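Coelenterazine-binding protein with bound coelenterazine (Renilla muelleri, PDB 2HPS) binds coelenterazine, the luciferin of the sea pansy, and probably releases it to luciferase for light emission only when calcium is bound. Local coordinates at residues K17-R22 with D166-L171; A44-L49 with K125-A130; Q59-V64 with L105-C110; L176-A179 with D183-D186. All coordinates share one frame; numbering follows the deposited sequence.

Interaction 1: K17-R22 with D166-L171; sequences KTRMQR and DFLFGL. With CTZ (c2-hydroxy-coelenterazine), chain B.
The phenyl ring of Phe167 meets Arg19 at its edge: CB of Arg19 lies near the ring plane, 4.1 Å from CZ of Phe167. The guanidinium plane of Arg19 stands 68° from that ring, so the two flat groups are not stacked. Beside the guanidinium, obliquely, comes the methyl CD2 of Leu168, 3.9 Å from Arg19 NH1, while the edge carrying NE and NH2 is given to the hydroxybenzyl group of c2-hydroxy-coelenterazine. Arg19 NE donates to O17 of the ligand over 2.7 Å in a nearly straight bond (163°); NH2 adds a weak, more bent one. With CG anti to the backbone N (chi1 175°) and the chain extended as far as NE, the side chain carries its charge past Phe167 to the ligand. Arg22 instead bends at chi2 and chi3, bringing NE to 2.9 Å from ligand O18, which lies in the guanidinium plane, while ligand C20 lies over one face. Phe167 also stacks on Tyr181, and Tyr36 OH bonds both Arg19 NH2 and the ligand. The contact brings helix 6-21 of the first EF-hand region to helix 157-169 of the fourth, whose apolar wall suits arginine's methylene stem. Arg19 and Arg22 belong to the coelenterazine pocket; their positive groups grip O17 and O18, and would be expected to stabilise negative charge building up on either oxygen.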
# COMPACT_ATOMS: atom_id res chain seq x y z
N LYS A 17 -2.52 9.68 -4.61
CA LYS A 17 -1.63 10.69 -4.03
C LYS A 17 -1.36 10.44 -2.53
O LYS A 17 -0.27 10.69 -2.02
CB LYS A 17 -2.20 12.11 -4.26
CG LYS A 17 -1.18 13.21 -3.92
CD LYS A 17 -1.71 14.65 -4.12
CE LYS A 17 -0.69 15.64 -3.54
NZ LYS A 17 -1.20 17.05 -3.67
N THR A 18 -2.37 9.92 -1.83
CA THR A 18 -2.23 9.60 -0.41
C THR A 18 -1.20 8.48 -0.26
O THR A 18 -0.29 8.55 0.58
CB THR A 18 -3.61 9.22 0.15
OG1 THR A 18 -4.50 10.34 -0.06
CG2 THR A 18 -3.53 8.92 1.64
N ARG A 19 -1.30 7.49 -1.13
CA ARG A 19 -0.37 6.36 -1.17
C ARG A 19 1.05 6.86 -1.50
O ARG A 19 2.02 6.49 -0.86
CB ARG A 19 -0.82 5.37 -2.24
CG ARG A 19 0.13 4.21 -2.47
CD ARG A 19 -0.40 3.35 -3.61
NE ARG A 19 0.65 2.48 -4.15
CZ ARG A 19 0.63 1.92 -5.36
NH1 ARG A 19 -0.40 2.11 -6.19
NH2 ARG A 19 1.64 1.15 -5.74
N MSE A 20 1.15 7.73 -2.49
CA MSE A 20 2.46 8.17 -2.92
C MSE A 20 3.14 9.05 -1.89
O MSE A 20 4.38 9.05 -1.77
CB MSE A 20 2.38 8.86 -4.28
CG MSE A 20 1.94 7.95 -5.41
SE MSE A 20 3.24 6.51 -5.69
CE MSE A 20 2.56 5.06 -4.78
N GLN A 21 2.34 9.79 -1.12
CA GLN A 21 2.89 10.65 -0.09
C GLN A 21 3.58 9.82 0.98
O GLN A 21 4.50 10.32 1.64
CB GLN A 21 1.85 11.58 0.53
CG GLN A 21 1.57 12.77 -0.36
CD GLN A 21 1.18 14.05 0.37
OE1 GLN A 21 0.90 14.07 1.57
NE2 GLN A 21 1.16 15.13 -0.38
N ARG A 22 3.18 8.56 1.13
CA ARG A 22 3.84 7.64 2.06
C ARG A 22 5.25 7.29 1.60
O ARG A 22 6.09 6.91 2.43
CB ARG A 22 3.00 6.37 2.28
CG ARG A 22 1.65 6.63 2.95
CD ARG A 22 1.81 7.32 4.31
NE ARG A 22 2.82 6.64 5.13
CZ ARG A 22 3.31 7.13 6.27
NH1 ARG A 22 4.23 6.45 6.94
NH2 ARG A 22 2.87 8.30 6.75
N ASP A 166 -10.43 -2.68 -3.06
CA ASP A 166 -11.25 -1.48 -3.07
C ASP A 166 -10.37 -0.22 -3.18
O ASP A 166 -10.68 0.70 -3.95
CB ASP A 166 -11.96 -1.51 -1.71
CG ASP A 166 -12.91 -0.37 -1.49
OD1 ASP A 166 -13.07 0.48 -2.40
OD2 ASP A 166 -13.49 -0.35 -0.38
N PHE A 167 -9.26 -0.21 -2.45
CA PHE A 167 -8.34 0.92 -2.54
C PHE A 167 -7.74 1.04 -3.94
O PHE A 167 -7.74 2.12 -4.53
CB PHE A 167 -7.25 0.81 -1.50
CG PHE A 167 -6.35 2.03 -1.47
CD1 PHE A 167 -6.74 3.17 -0.77
CD2 PHE A 167 -5.14 2.04 -2.15
CE1 PHE A 167 -5.93 4.31 -0.74
CE2 PHE A 167 -4.31 3.19 -2.13
CZ PHE A 167 -4.70 4.32 -1.42
N LEU A 168 -7.23 -0.07 -4.48
CA LEU A 168 -6.50 -0.01 -5.75
C LEU A 168 -7.38 0.21 -6.99
O LEU A 168 -6.94 0.88 -7.93
CB LEU A 168 -5.64 -1.27 -5.93
CG LEU A 168 -4.40 -1.39 -5.03
CD1 LEU A 168 -3.72 -2.73 -5.35
CD2 LEU A 168 -3.42 -0.22 -5.20
N PHE A 169 -8.60 -0.33 -6.99
CA PHE A 169 -9.44 -0.31 -8.18
C PHE A 169 -10.78 0.40 -8.05
O PHE A 169 -11.47 0.61 -9.06
CB PHE A 169 -9.69 -1.75 -8.69
CG PHE A 169 -8.43 -2.48 -9.02
CD1 PHE A 169 -7.66 -2.10 -10.10
CD2 PHE A 169 -8.00 -3.54 -8.22
CE1 PHE A 169 -6.49 -2.78 -10.40
CE2 PHE A 169 -6.83 -4.21 -8.51
CZ PHE A 169 -6.07 -3.83 -9.60
N GLY A 170 -11.16 0.74 -6.82
CA GLY A 170 -12.46 1.36 -6.56
C GLY A 170 -12.57 2.75 -7.17
O GLY A 170 -11.64 3.54 -7.07
N LEU A 171 -13.70 3.02 -7.82
CA LEU A 171 -13.97 4.33 -8.41
C LEU A 171 -14.89 5.14 -7.52
O LEU A 171 -15.03 6.36 -7.71
CB LEU A 171 -14.61 4.18 -9.79
CG LEU A 171 -13.78 3.46 -10.85
CD1 LEU A 171 -14.55 3.37 -12.15
CD2 LEU A 171 -12.46 4.15 -11.05
N1 CTZ B . 1.71 1.14 3.34
C2 CTZ B . 2.91 1.78 3.36
C3 CTZ B . 2.66 2.92 4.23
N4 CTZ B . 1.42 2.91 4.69
C5 CTZ B . 0.76 3.76 5.51
C6 CTZ B . -0.59 3.51 5.79
N7 CTZ B . -1.22 2.43 5.28
C8 CTZ B . -0.58 1.56 4.46
C9 CTZ B . 0.84 1.83 4.14
C10 CTZ B . 4.16 1.37 2.61
C11 CTZ B . 3.84 1.45 1.14
C12 CTZ B . 3.78 0.28 0.39
C13 CTZ B . 3.46 0.31 -0.96
C14 CTZ B . 3.21 1.55 -1.56
C15 CTZ B . 3.26 2.73 -0.81
C16 CTZ B . 3.57 2.68 0.55
O17 CTZ B . 2.90 1.59 -2.88
O18 CTZ B . 3.52 3.84 4.54
C19 CTZ B . -1.31 4.41 6.71
C20 CTZ B . -1.07 5.79 6.74
C21 CTZ B . -1.76 6.61 7.62
C22 CTZ B . -2.70 6.05 8.51
C23 CTZ B . -2.94 4.69 8.50
C24 CTZ B . -2.25 3.86 7.61
O25 CTZ B . -3.35 6.88 9.37
C26 CTZ B . -1.26 0.35 3.84
C27 CTZ B . -1.21 -0.79 4.82
C28 CTZ B . -0.47 -1.94 4.55
C29 CTZ B . -0.46 -2.98 5.48
C30 CTZ B . -1.18 -2.85 6.68
C31 CTZ B . -1.93 -1.71 6.94
C32 CTZ B . -1.95 -0.68 6.00

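Interaction 2: A44-L49 with K125-A130; sequences AKIAKL and KAFLQA. With CTZ (c2-hydroxy-coelenterazine), chain B.
Ile46 leans from the last turn of helix 33-47 onto helix 121-131, and each of its side-chain carbons finds a partner there. CB comes first: it presses on CB of Ala130 at 3.5 Å, tighter than usual for two carbons, at the place where the backbones come nearest, 6.3 Å between the CA atoms of Ile46 and Ala130. CG1 is anti to the backbone N (chi1 -174°), which carries this branch along the partner helix to 3.9 Å from the carbonyl O of Ala126, and also lays it against the Ala130 methyl. The other branch, CG2, meets CD1 of Phe127 at 3.9 Å, the isoleucine and the phenylalanine side chains crossing at about a right angle. The tip, CD1, lies against both Ala126 O and the Ala130 methyl.

Small alanines let the helices come this close, and a beta-branched isoleucine spreads its two branches over the low surface they present. Here the end of the helix leaving the first EF-hand region meets the helix that follows the loop of the third, so the contact joins the two halves of the chain. Just beyond Ile46 the helix stops in a Schellman motif: Lys48 has positive phi, and Leu49 N returns to Ala44 O.

On its ligand side Phe127 turns CE2 to C29 of c2-hydroxy-coelenterazine, 3.8 Å away, and Leu128 CD1 lies 3.7 Å from ligand C6. Toward helix 137-147, Lys125 NZ bonds Gln129 OE1 and forms a salt bridge with Asp137.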
# COMPACT_ATOMS: atom_id res chain seq x y z
N ALA A 44 11.32 -6.00 5.14
CA ALA A 44 12.21 -7.15 5.38
C ALA A 44 12.72 -7.18 6.83
O ALA A 44 12.84 -8.24 7.45
CB ALA A 44 13.37 -7.11 4.39
N LYS A 45 13.04 -6.01 7.37
CA LYS A 45 13.56 -5.92 8.73
C LYS A 45 12.53 -6.34 9.79
O LYS A 45 12.83 -7.18 10.65
CB LYS A 45 14.07 -4.50 9.01
CG LYS A 45 14.79 -4.34 10.35
CD LYS A 45 15.46 -2.96 10.43
CE LYS A 45 16.63 -2.92 11.40
NZ LYS A 45 17.31 -1.59 11.30
N ILE A 46 11.32 -5.79 9.72
CA ILE A 46 10.32 -6.10 10.75
C ILE A 46 9.89 -7.57 10.65
O ILE A 46 9.67 -8.22 11.67
CB ILE A 46 9.10 -5.12 10.70
CG1 ILE A 46 8.14 -5.36 11.87
CG2 ILE A 46 8.36 -5.21 9.36
CD1 ILE A 46 8.70 -4.98 13.22
N ALA A 47 9.80 -8.10 9.43
CA ALA A 47 9.38 -9.50 9.23
C ALA A 47 10.53 -10.50 9.46
O ALA A 47 10.31 -11.72 9.49
CB ALA A 47 8.78 -9.68 7.85
N LYS A 48 11.74 -9.97 9.62
CA LYS A 48 12.96 -10.79 9.73
C LYS A 48 13.07 -11.77 8.56
O LYS A 48 13.35 -12.97 8.75
CB LYS A 48 13.00 -11.51 11.09
CG LYS A 48 13.00 -10.56 12.31
CD LYS A 48 13.51 -11.25 13.58
N LEU A 49 12.85 -11.27 7.35
CA LEU A 49 12.86 -12.10 6.14
C LEU A 49 14.26 -12.65 5.85
O LEU A 49 15.27 -11.98 6.12
CB LEU A 49 12.36 -11.32 4.91
CG LEU A 49 10.91 -10.81 4.88
CD1 LEU A 49 10.61 -10.13 3.57
CD2 LEU A 49 9.94 -11.96 5.10
N LYS A 125 -0.11 -3.49 14.06
CA LYS A 125 0.50 -2.24 14.55
C LYS A 125 2.04 -2.25 14.43
O LYS A 125 2.63 -1.25 14.01
CB LYS A 125 0.06 -1.98 16.00
CG LYS A 125 0.57 -0.68 16.63
CD LYS A 125 0.06 -0.57 18.08
CE LYS A 125 0.65 0.64 18.84
NZ LYS A 125 2.12 0.46 19.13
N ALA A 126 2.67 -3.38 14.79
CA ALA A 126 4.14 -3.50 14.70
C ALA A 126 4.60 -3.34 13.25
O ALA A 126 5.59 -2.64 12.97
CB ALA A 126 4.61 -4.84 15.26
N PHE A 127 3.87 -3.97 12.34
CA PHE A 127 4.21 -3.88 10.92
C PHE A 127 4.01 -2.46 10.37
O PHE A 127 4.91 -1.88 9.74
CB PHE A 127 3.42 -4.90 10.08
CG PHE A 127 3.68 -4.79 8.60
CD1 PHE A 127 4.71 -5.51 8.01
CD2 PHE A 127 2.92 -3.93 7.81
CE1 PHE A 127 4.97 -5.39 6.65
CE2 PHE A 127 3.16 -3.81 6.45
CZ PHE A 127 4.20 -4.54 5.88
N LEU A 128 2.84 -1.89 10.63
CA LEU A 128 2.52 -0.58 10.11
C LEU A 128 3.46 0.50 10.64
O LEU A 128 3.86 1.40 9.90
CB LEU A 128 1.06 -0.23 10.42
CG LEU A 128 0.59 1.09 9.84
CD1 LEU A 128 0.83 1.14 8.31
CD2 LEU A 128 -0.89 1.28 10.17
N GLN A 129 3.83 0.41 11.92
CA GLN A 129 4.75 1.39 12.50
C GLN A 129 6.22 1.15 12.13
O GLN A 129 7.07 2.03 12.32
CB GLN A 129 4.56 1.47 14.00
CG GLN A 129 3.19 2.06 14.35
CD GLN A 129 3.02 2.24 15.84
OE1 GLN A 129 3.37 1.35 16.61
NE2 GLN A 129 2.48 3.39 16.26
N ALA A 130 6.53 -0.03 11.61
CA ALA A 130 7.85 -0.28 11.04
C ALA A 130 7.94 0.36 9.66
O ALA A 130 8.92 1.05 9.36
CB ALA A 130 8.15 -1.78 10.97
N1 CTZ B . 1.71 1.14 3.34
C2 CTZ B . 2.91 1.78 3.36
C3 CTZ B . 2.66 2.92 4.23
N4 CTZ B . 1.42 2.91 4.69
C5 CTZ B . 0.76 3.76 5.51
C6 CTZ B . -0.59 3.51 5.79
N7 CTZ B . -1.22 2.43 5.28
C8 CTZ B . -0.58 1.56 4.46
C9 CTZ B . 0.84 1.83 4.14
C10 CTZ B . 4.16 1.37 2.61
C11 CTZ B . 3.84 1.45 1.14
C12 CTZ B . 3.78 0.28 0.39
C13 CTZ B . 3.46 0.31 -0.96
C14 CTZ B . 3.21 1.55 -1.56
C15 CTZ B . 3.26 2.73 -0.81
C16 CTZ B . 3.57 2.68 0.55
O17 CTZ B . 2.90 1.59 -2.88
O18 CTZ B . 3.52 3.84 4.54
C19 CTZ B . -1.31 4.41 6.71
C20 CTZ B . -1.07 5.79 6.74
C21 CTZ B . -1.76 6.61 7.62
C22 CTZ B . -2.70 6.05 8.51
C23 CTZ B . -2.94 4.69 8.50
C24 CTZ B . -2.25 3.86 7.61
O25 CTZ B . -3.35 6.88 9.37
C26 CTZ B . -1.26 0.35 3.84
C27 CTZ B . -1.21 -0.79 4.82
C28 CTZ B . -0.47 -1.94 4.55
C29 CTZ B . -0.46 -2.98 5.48
C30 CTZ B . -1.18 -2.85 6.68
C31 CTZ B . -1.93 -1.71 6.94
C32 CTZ B . -1.95 -0.68 6.00

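Interaction 3: Q59-V64 with L105-C110; sequences QEFLRV and LIMYDC. With CTZ (c2-hydroxy-coelenterazine), chain B.
Phe61 points the rim of its ring at the selenium of Met107, a selenomethionine here: SE lies near the ring plane, 4.3 Å from Phe61 CZ. The same ring corner reaches the hydroxybenzyl group of c2-hydroxy-coelenterazine, with Phe61 CE2 3.9 Å from ligand C13. Met107 has its chain bent at chi3 (62°), which turns CE toward the benzyl ring of the ligand, 3.9 Å from C28. The unbranched, flexible chain of methionine suits this place, where it lies against rings of both protein and ligand.

One residue earlier in each helix, CD1 of Ile106 touches the aliphatic part of Glu60, 4.0 Å from CB. The bend at chi2 (59°) leads the carboxylate forward along its own helix, where Arg63, one turn on, grips it side-on: NE donates to OE1, and NH2 to the syn lone pair of OE2 at 2.8 Å. Glu60 can therefore give its methylenes to isoleucine while its charge is answered within the helix.

Helix 51-68 and helix 102-111 thereby form part of the ligand pocket's wall. Phe61 also packs on Tyr36, Ile39 and Ile43 of helix 33-47, Met107 on Phe127 of helix 121-131, and Tyr108 OH bonds the carbonyl of Ile155 in strand 154-156.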
# COMPACT_ATOMS: atom_id res chain seq x y z
N GLN A 59 12.34 -7.03 -5.29
CA GLN A 59 12.07 -7.17 -6.71
C GLN A 59 10.62 -6.81 -7.05
O GLN A 59 10.36 -6.20 -8.09
CB GLN A 59 12.43 -8.58 -7.19
CG GLN A 59 13.95 -8.80 -7.28
CD GLN A 59 14.63 -7.88 -8.29
OE1 GLN A 59 14.07 -7.58 -9.35
NE2 GLN A 59 15.83 -7.42 -7.95
N GLU A 60 9.69 -7.16 -6.16
CA GLU A 60 8.28 -6.84 -6.43
C GLU A 60 8.09 -5.34 -6.34
O GLU A 60 7.44 -4.74 -7.20
CB GLU A 60 7.32 -7.60 -5.50
CG GLU A 60 5.82 -7.32 -5.78
CD GLU A 60 5.34 -7.68 -7.21
OE1 GLU A 60 6.07 -8.32 -8.03
OE2 GLU A 60 4.19 -7.30 -7.54
N PHE A 61 8.70 -4.71 -5.33
CA PHE A 61 8.67 -3.25 -5.26
C PHE A 61 9.28 -2.57 -6.49
O PHE A 61 8.77 -1.56 -6.97
CB PHE A 61 9.28 -2.73 -3.96
CG PHE A 61 8.30 -2.67 -2.82
CD1 PHE A 61 7.81 -3.85 -2.26
CD2 PHE A 61 7.84 -1.45 -2.34
CE1 PHE A 61 6.86 -3.81 -1.20
CE2 PHE A 61 6.90 -1.39 -1.31
CZ PHE A 61 6.41 -2.57 -0.73
N LEU A 62 10.38 -3.13 -7.01
CA LEU A 62 10.98 -2.56 -8.21
C LEU A 62 10.07 -2.70 -9.41
O LEU A 62 9.98 -1.81 -10.24
CB LEU A 62 12.34 -3.21 -8.50
CG LEU A 62 13.46 -2.89 -7.50
CD1 LEU A 62 14.67 -3.75 -7.86
CD2 LEU A 62 13.82 -1.41 -7.47
N ARG A 63 9.37 -3.84 -9.51
CA ARG A 63 8.44 -4.08 -10.60
C ARG A 63 7.33 -3.03 -10.62
O ARG A 63 6.99 -2.46 -11.67
CB ARG A 63 7.86 -5.50 -10.49
CG ARG A 63 7.11 -5.94 -11.78
CD ARG A 63 6.52 -7.35 -11.60
NE ARG A 63 5.38 -7.35 -10.69
CZ ARG A 63 4.14 -7.01 -11.05
NH1 ARG A 63 3.88 -6.65 -12.30
NH2 ARG A 63 3.17 -7.02 -10.15
N VAL A 64 6.76 -2.78 -9.45
CA VAL A 64 5.75 -1.73 -9.26
C VAL A 64 6.36 -0.34 -9.48
O VAL A 64 5.75 0.49 -10.14
CB VAL A 64 5.03 -1.90 -7.90
CG1 VAL A 64 4.01 -0.78 -7.66
CG2 VAL A 64 4.32 -3.26 -7.85
N LEU A 105 -0.24 -8.80 -0.91
CA LEU A 105 -0.24 -10.15 -0.34
C LEU A 105 1.12 -10.53 0.26
O LEU A 105 1.19 -11.22 1.28
CB LEU A 105 -0.70 -11.19 -1.37
CG LEU A 105 -2.20 -11.11 -1.70
CD1 LEU A 105 -2.60 -12.03 -2.86
CD2 LEU A 105 -3.08 -11.38 -0.45
N ILE A 106 2.20 -10.05 -0.38
CA ILE A 106 3.53 -10.16 0.23
C ILE A 106 3.56 -9.44 1.58
O ILE A 106 4.01 -10.02 2.59
CB ILE A 106 4.65 -9.65 -0.70
CG1 ILE A 106 4.79 -10.60 -1.90
CG2 ILE A 106 6.00 -9.47 0.06
CD1 ILE A 106 5.88 -10.19 -2.87
N MSE A 107 3.04 -8.21 1.62
CA MSE A 107 2.96 -7.47 2.87
C MSE A 107 2.11 -8.19 3.90
O MSE A 107 2.49 -8.27 5.06
CB MSE A 107 2.47 -6.05 2.66
CG MSE A 107 3.39 -5.29 1.74
SE MSE A 107 2.80 -3.44 1.51
CE MSE A 107 2.90 -2.94 2.88
N TYR A 108 0.97 -8.73 3.48
CA TYR A 108 0.12 -9.45 4.43
C TYR A 108 0.88 -10.62 5.07
O TYR A 108 0.83 -10.81 6.29
CB TYR A 108 -1.20 -9.93 3.79
CG TYR A 108 -2.12 -10.55 4.83
CD1 TYR A 108 -3.03 -9.76 5.53
CD2 TYR A 108 -2.02 -11.90 5.16
CE1 TYR A 108 -3.86 -10.31 6.51
CE2 TYR A 108 -2.83 -12.47 6.15
CZ TYR A 108 -3.76 -11.67 6.81
OH TYR A 108 -4.57 -12.20 7.79
N ASP A 109 1.58 -11.41 4.24
CA ASP A 109 2.40 -12.52 4.76
C ASP A 109 3.40 -12.03 5.82
O ASP A 109 3.64 -12.72 6.81
CB ASP A 109 3.17 -13.20 3.64
CG ASP A 109 2.29 -14.14 2.82
OD1 ASP A 109 1.12 -14.34 3.20
OD2 ASP A 109 2.80 -14.69 1.83
N CYS A 110 3.98 -10.85 5.59
CA CYS A 110 4.95 -10.28 6.54
C CYS A 110 4.29 -9.92 7.88
O CYS A 110 4.91 -10.07 8.95
CB CYS A 110 5.66 -9.08 5.92
SG CYS A 110 6.75 -9.52 4.55
N1 CTZ B . 1.71 1.14 3.34
C2 CTZ B . 2.91 1.78 3.36
C3 CTZ B . 2.66 2.92 4.23
N4 CTZ B . 1.42 2.91 4.69
C5 CTZ B . 0.76 3.76 5.51
C6 CTZ B . -0.59 3.51 5.79
N7 CTZ B . -1.22 2.43 5.28
C8 CTZ B . -0.58 1.56 4.46
C9 CTZ B . 0.84 1.83 4.14
C10 CTZ B . 4.16 1.37 2.61
C11 CTZ B . 3.84 1.45 1.14
C12 CTZ B . 3.78 0.28 0.39
C13 CTZ B . 3.46 0.31 -0.96
C14 CTZ B . 3.21 1.55 -1.56
C15 CTZ B . 3.26 2.73 -0.81
C16 CTZ B . 3.57 2.68 0.55
O17 CTZ B . 2.90 1.59 -2.88
O18 CTZ B . 3.52 3.84 4.54
C19 CTZ B . -1.31 4.41 6.71
C20 CTZ B . -1.07 5.79 6.74
C21 CTZ B . -1.76 6.61 7.62
C22 CTZ B . -2.70 6.05 8.51
C23 CTZ B . -2.94 4.69 8.50
C24 CTZ B . -2.25 3.86 7.61
O25 CTZ B . -3.35 6.88 9.37
C26 CTZ B . -1.26 0.35 3.84
C27 CTZ B . -1.21 -0.79 4.82
C28 CTZ B . -0.47 -1.94 4.55
C29 CTZ B . -0.46 -2.98 5.48
C30 CTZ B . -1.18 -2.85 6.68
C31 CTZ B . -1.93 -1.71 6.94
C32 CTZ B . -1.95 -0.68 6.00

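Interaction 4: L176-A179 with D183-D186; sequences LANA and DLVD
Van der Waals contact between Asn178 and Leu184 brings the C-terminal tail against the short helix before it. Leu184 CD1 lies 3.6 Å from Asn178 OD1, the side chains crossing at about a right angle, and the other methyl, CD2, rests 4.1 Å from the carbonyl O of Ala177. With CG anti to the carbonyl carbon (chi1 -58°), the leucine turns its branched end inward while the extended backbone runs past. The amide is not there for the methyl: its OD1 takes a hydrogen bond from Tyr11 OH, and ND2 donates to Glu173 OE2, so asparagine suits a place needing both an acceptor and a donor.

Water supplies the polar link between the segments. Asn178 O, near the helix end, accepts from two waters. Water 1, 2.8 Å from this oxygen, accepts in turn from Leu184 N at 3.0 Å. Water 2, 2.7 Å from Asn178 O, donates also to Asp183 OD1 at 2.6 Å. One carbonyl thus reaches both a backbone N-H and a carboxylate of the tail, and an aspartate fits the outer, exposed place because its carboxylate can accept a hydrogen bond from water.

Beyond the pair, Leu184 lies on Tyr11, Arg14 and Thr18 of helix 6-21. Val185 N bonds Thr18 OG1, and Asp186 forms a salt bridge with Arg14. Leu176 and Ala177 pack on helix 157-169, so tail and helix 175-180 bridge the first and last long helices.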
# COMPACT_ATOMS: atom_id res chain seq x y z
N LEU A 176 -13.40 1.72 3.74
CA LEU A 176 -12.16 0.95 3.74
C LEU A 176 -11.10 1.68 2.92
O LEU A 176 -9.95 1.84 3.37
CB LEU A 176 -12.38 -0.47 3.18
CG LEU A 176 -13.24 -1.40 4.06
CD1 LEU A 176 -13.48 -2.72 3.35
CD2 LEU A 176 -12.57 -1.62 5.42
N ALA A 177 -11.49 2.15 1.74
CA ALA A 177 -10.51 2.87 0.90
C ALA A 177 -10.09 4.19 1.54
O ALA A 177 -8.95 4.63 1.41
CB ALA A 177 -11.07 3.08 -0.49
N ASN A 178 -11.03 4.83 2.24
CA ASN A 178 -10.72 6.07 2.96
C ASN A 178 -9.80 5.88 4.17
O ASN A 178 -9.28 6.87 4.71
CB ASN A 178 -12.01 6.76 3.42
CG ASN A 178 -12.74 7.50 2.29
OD1 ASN A 178 -12.23 7.65 1.15
ND2 ASN A 178 -13.96 7.99 2.60
N ALA A 179 -9.59 4.63 4.59
CA ALA A 179 -8.83 4.35 5.82
C ALA A 179 -7.49 3.65 5.59
O ALA A 179 -6.57 3.80 6.41
CB ALA A 179 -9.66 3.53 6.78
N ASP A 183 -6.05 9.25 6.37
CA ASP A 183 -6.92 10.30 5.85
C ASP A 183 -6.37 10.76 4.51
O ASP A 183 -5.18 11.07 4.38
CB ASP A 183 -7.00 11.49 6.82
CG ASP A 183 -7.69 11.14 8.13
OD1 ASP A 183 -8.47 10.15 8.20
OD2 ASP A 183 -7.47 11.91 9.09
N LEU A 184 -7.23 10.80 3.50
CA LEU A 184 -6.79 11.14 2.15
C LEU A 184 -6.28 12.57 2.10
O LEU A 184 -6.81 13.47 2.79
CB LEU A 184 -7.87 10.91 1.09
CG LEU A 184 -8.48 9.50 0.96
CD1 LEU A 184 -9.44 9.40 -0.25
CD2 LEU A 184 -7.40 8.41 0.88
N VAL A 185 -5.24 12.75 1.31
CA VAL A 185 -4.54 14.03 1.24
C VAL A 185 -5.05 14.86 0.06
O VAL A 185 -5.40 14.36 -0.99
CB VAL A 185 -2.98 13.89 1.19
CG1 VAL A 185 -2.49 13.04 2.38
CG2 VAL A 185 -2.49 13.32 -0.13
N ASP A 186 -4.99 16.34 0.21
CA ASP A 186 -5.20 17.28 -0.93
C ASP A 186 -3.99 17.31 -1.86
O ASP A 186 -4.17 17.44 -3.07
CB ASP A 186 -5.50 18.67 -0.39
CG ASP A 186 -6.75 18.72 0.48
OD1 ASP A 186 -6.78 19.62 1.35
OD2 ASP A 186 -7.70 17.93 0.29
O HOH W 1 -9.86 9.59 4.16
O HOH W 2 -8.86 7.75 7.26

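In the fold
Interactions 1 and 3 are buried, whereas interactions 2 and 4 are only partly so. The first three all border the same bound ligand, but differently: interaction 1 brings charged hydrogen-bond donors, interactions 2 and 3 apolar and aromatic surface. Interactions 2 and 3 use consecutive helices, 33-47 and 51-68, against 121-131 and 102-111, and meet where Phe127 packs on Met107; both are nested in the chain loop closed by interaction 1. Val64 links interaction 3 to Arg19. Interaction 4, a water-bridged contact of near neighbours in sequence, lies beside interaction 1, joined to it where Thr18 bonds the backbone of Val185, and across the chain's centre from interaction 3.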